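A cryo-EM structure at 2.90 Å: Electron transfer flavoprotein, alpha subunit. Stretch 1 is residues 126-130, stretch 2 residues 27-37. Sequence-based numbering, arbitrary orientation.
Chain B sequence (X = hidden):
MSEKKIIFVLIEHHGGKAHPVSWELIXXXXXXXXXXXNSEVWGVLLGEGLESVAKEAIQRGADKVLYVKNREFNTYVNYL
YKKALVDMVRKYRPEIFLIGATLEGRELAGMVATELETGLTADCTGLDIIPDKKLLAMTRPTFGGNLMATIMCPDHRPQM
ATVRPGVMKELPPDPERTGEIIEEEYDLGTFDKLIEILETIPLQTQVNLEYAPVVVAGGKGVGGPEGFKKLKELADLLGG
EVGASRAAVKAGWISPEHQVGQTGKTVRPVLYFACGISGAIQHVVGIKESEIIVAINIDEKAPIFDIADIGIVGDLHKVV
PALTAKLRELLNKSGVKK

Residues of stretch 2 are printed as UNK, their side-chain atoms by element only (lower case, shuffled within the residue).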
# COMPACT_ATOMS: atom_id res chain seq x y z
N GLY B 126 -9.53 -38.06 -1.77
CA GLY B 126 -10.31 -37.17 -2.60
C GLY B 126 -10.32 -37.48 -4.08
O GLY B 126 -10.23 -36.56 -4.89
N LEU B 127 -10.36 -38.77 -4.43
CA LEU B 127 -10.35 -39.20 -5.82
C LEU B 127 -11.52 -38.62 -6.61
O LEU B 127 -12.67 -38.67 -6.17
CB LEU B 127 -10.40 -40.72 -5.91
CG LEU B 127 -9.24 -41.53 -5.34
CD1 LEU B 127 -9.46 -42.98 -5.67
CD2 LEU B 127 -7.93 -41.05 -5.93
N ASP B 128 -11.20 -38.05 -7.77
CA ASP B 128 -12.19 -37.42 -8.64
C ASP B 128 -11.59 -37.31 -10.03
O ASP B 128 -10.37 -37.23 -10.19
CB ASP B 128 -12.59 -36.03 -8.12
CG ASP B 128 -14.06 -35.73 -8.34
OD1 ASP B 128 -14.76 -36.58 -8.93
OD2 ASP B 128 -14.51 -34.64 -7.93
N ILE B 129 -12.46 -37.32 -11.03
CA ILE B 129 -12.05 -37.25 -12.43
C ILE B 129 -12.26 -35.83 -12.93
O ILE B 129 -13.35 -35.27 -12.77
CB ILE B 129 -12.83 -38.27 -13.29
CG1 ILE B 129 -12.51 -39.70 -12.85
CG2 ILE B 129 -12.53 -38.07 -14.77
CD1 ILE B 129 -11.18 -40.24 -13.36
N ILE B 130 -11.21 -35.24 -13.50
CA ILE B 130 -11.32 -33.94 -14.16
C ILE B 130 -11.80 -34.17 -15.59
O ILE B 130 -11.47 -35.20 -16.20
CB ILE B 130 -10.00 -33.17 -14.10
CG1 ILE B 130 -8.86 -33.95 -14.75
CG2 ILE B 130 -9.65 -32.82 -12.66
CD1 ILE B 130 -7.61 -33.13 -14.97
N UNK B 27 -16.73 -49.63 -5.01
CA UNK B 27 -17.82 -48.67 -5.10
C UNK B 27 -17.37 -47.28 -5.48
O UNK B 27 -18.13 -46.53 -6.09
N UNK B 28 -16.14 -46.91 -5.12
CA UNK B 28 -15.63 -45.60 -5.50
C UNK B 28 -15.25 -45.57 -6.97
O UNK B 28 -15.47 -44.56 -7.65
c UNK B 28 -13.76 -43.91 -4.97
c UNK B 28 -14.73 -42.75 -4.90
n UNK B 28 -15.19 -40.44 -5.72
c UNK B 28 -14.22 -41.56 -5.69
c UNK B 28 -14.43 -45.23 -4.62
N UNK B 29 -14.71 -46.67 -7.49
CA UNK B 29 -14.35 -46.74 -8.90
C UNK B 29 -15.58 -46.76 -9.80
O UNK B 29 -15.46 -46.41 -10.98
c UNK B 29 -13.49 -47.97 -9.15
N UNK B 30 -16.74 -47.17 -9.28
CA UNK B 30 -17.99 -47.00 -10.02
C UNK B 30 -18.31 -45.53 -10.24
O UNK B 30 -18.73 -45.14 -11.33
n UNK B 30 -19.42 -49.90 -13.56
c UNK B 30 -20.48 -49.71 -12.79
c UNK B 30 -19.14 -47.68 -9.28
n UNK B 30 -21.69 -49.64 -13.33
c UNK B 30 -19.05 -49.66 -10.79
n UNK B 30 -20.33 -49.59 -11.47
c UNK B 30 -19.11 -49.19 -9.36
N UNK B 31 -18.10 -44.71 -9.21
CA UNK B 31 -18.24 -43.27 -9.38
C UNK B 31 -17.12 -42.68 -10.21
O UNK B 31 -17.28 -41.58 -10.76
o UNK B 31 -20.60 -43.16 -7.90
o UNK B 31 -19.53 -42.91 -6.00
c UNK B 31 -18.30 -42.59 -8.01
c UNK B 31 -19.57 -42.91 -7.25
N UNK B 32 -15.98 -43.37 -10.30
CA UNK B 32 -14.93 -42.94 -11.21
C UNK B 32 -15.23 -43.35 -12.64
O UNK B 32 -14.98 -42.59 -13.57
c UNK B 32 -13.58 -43.51 -10.77
c UNK B 32 -11.75 -43.71 -9.08
c UNK B 32 -12.85 -41.51 -9.47
c UNK B 32 -13.05 -43.01 -9.43
N UNK B 33 -15.79 -44.55 -12.83
CA UNK B 33 -16.15 -45.01 -14.16
C UNK B 33 -17.41 -44.33 -14.69
O UNK B 33 -17.63 -44.34 -15.91
c UNK B 33 -16.35 -46.53 -14.17
N UNK B 34 -18.24 -43.76 -13.82
CA UNK B 34 -19.39 -43.00 -14.29
C UNK B 34 -18.98 -41.66 -14.88
O UNK B 34 -19.72 -41.10 -15.70
c UNK B 34 -20.38 -42.78 -13.14
o UNK B 34 -19.84 -41.91 -12.16
N UNK B 35 -17.83 -41.13 -14.48
CA UNK B 35 -17.31 -39.89 -15.05
C UNK B 35 -16.14 -40.12 -16.00
O UNK B 35 -15.71 -39.18 -16.67
n UNK B 35 -18.04 -36.08 -10.14
c UNK B 35 -17.91 -38.82 -12.82
c UNK B 35 -18.14 -37.44 -10.74
c UNK B 35 -16.89 -38.93 -13.93
c UNK B 35 -17.95 -37.41 -12.25
N UNK B 36 -15.61 -41.34 -16.07
CA UNK B 36 -14.63 -41.71 -17.07
C UNK B 36 -15.37 -42.23 -18.29
O UNK B 36 -16.32 -43.01 -18.15
c UNK B 36 -11.51 -44.04 -16.56
c UNK B 36 -11.56 -41.59 -16.95
c UNK B 36 -12.29 -42.89 -17.16
c UNK B 36 -13.68 -42.79 -16.54
N UNK B 37 -14.94 -41.81 -19.48
CA UNK B 37 -15.62 -42.21 -20.70
C UNK B 37 -15.15 -43.61 -21.10
O UNK B 37 -13.94 -43.85 -21.22
o UNK B 37 -15.14 -40.92 -25.20
c UNK B 37 -15.87 -40.61 -24.24
o UNK B 37 -16.45 -39.51 -24.16
c UNK B 37 -16.06 -41.62 -23.13
c UNK B 37 -15.35 -41.23 -21.84

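Position 27 has backbone atoms alone and lies out of reach of stretch 1; with no side-chain atom, it is Gly27. Position 28 carries four carbons in an unbranched row ending in a nitrogen. The CA-to-CB bond points toward stretch 1, and the terminal nitrogen lies 3.1 Å from the carbonyl O of Leu127. A four-carbon chain with a terminal amine identifies Lys28, whose NZ donates a hydrogen bond to that carbonyl; on the way, its CE passes 3.9 Å from CB of Leu127, so the aliphatic part packs as well.

At position 29 a single carbon points away from stretch 1 and stays well clear of it, which gives Ala29. Position 30 has three carbons, a nitrogen, and then a carbon bearing two further nitrogens. This guanidinium group marks Arg30, and it extends far from the contact. Position 31 has two carbons, the second carrying two oxygens: a short carboxylate, hence Asp31, which also makes no contact across the stretches.

Position 32 shows four carbons, forked at the second. Its CA-to-CB bond points sideways, yet the two branch ends come close to stretch 1, one 4.2 Å from CD1 of Leu127 and the other 3.8 Å from CG1 of Ile129. A fork at the second carbon specifies Leu32, and the branches in question are CD1 and CD2 respectively. Its backbone N donates a hydrogen bond to O of Lys28 at 2.9 Å, in the i to i−4 pattern of a helix.

Position 33 again has one carbon, directed away from stretch 1, and is Ala33. One carbon followed by one oxygen at position 34 makes Ser34; its OG turns back along its own stretch and donates a hydrogen bond to O of Asp31 at 2.9 Å instead of reaching across.

Position 35 repeats the pattern of four carbons in a row and a terminal nitrogen. Its CB lies 4.2 Å from CB of Ile129, while the nitrogen ends 3.5 Å from OD1 of Asp128. The residue is Lys35, and the opposite charges of its NZ and the carboxylate form a salt bridge. At position 36 four carbons fork at the second, with one branch end 3.9 Å from CD1 of Ile129. This is Leu36, and the branch is its CD1. Position 37, three carbons with two oxygens on the third, is Glu37, whose carboxylate does not reach stretch 1.

The contact, which buries 384 Å² in total, is built around an apolar center with polar links. Leu32 bridges Leu127 and Ile129, and Leu36 extends the packing along Ile129, the residue of stretch 1 most covered by its partner. Lys28 ties down a backbone carbonyl, whereas Lys35 meets a side-chain carboxylate. That same OD1 of Asp128 also accepts a weak hydrogen bond from N of Ile129 at 3.2 Å, so the same oxygen meets both the amide of the following residue, weakly, and NZ of Lys35.

Stretch 2, residues 27-37: GKARDLASKLE
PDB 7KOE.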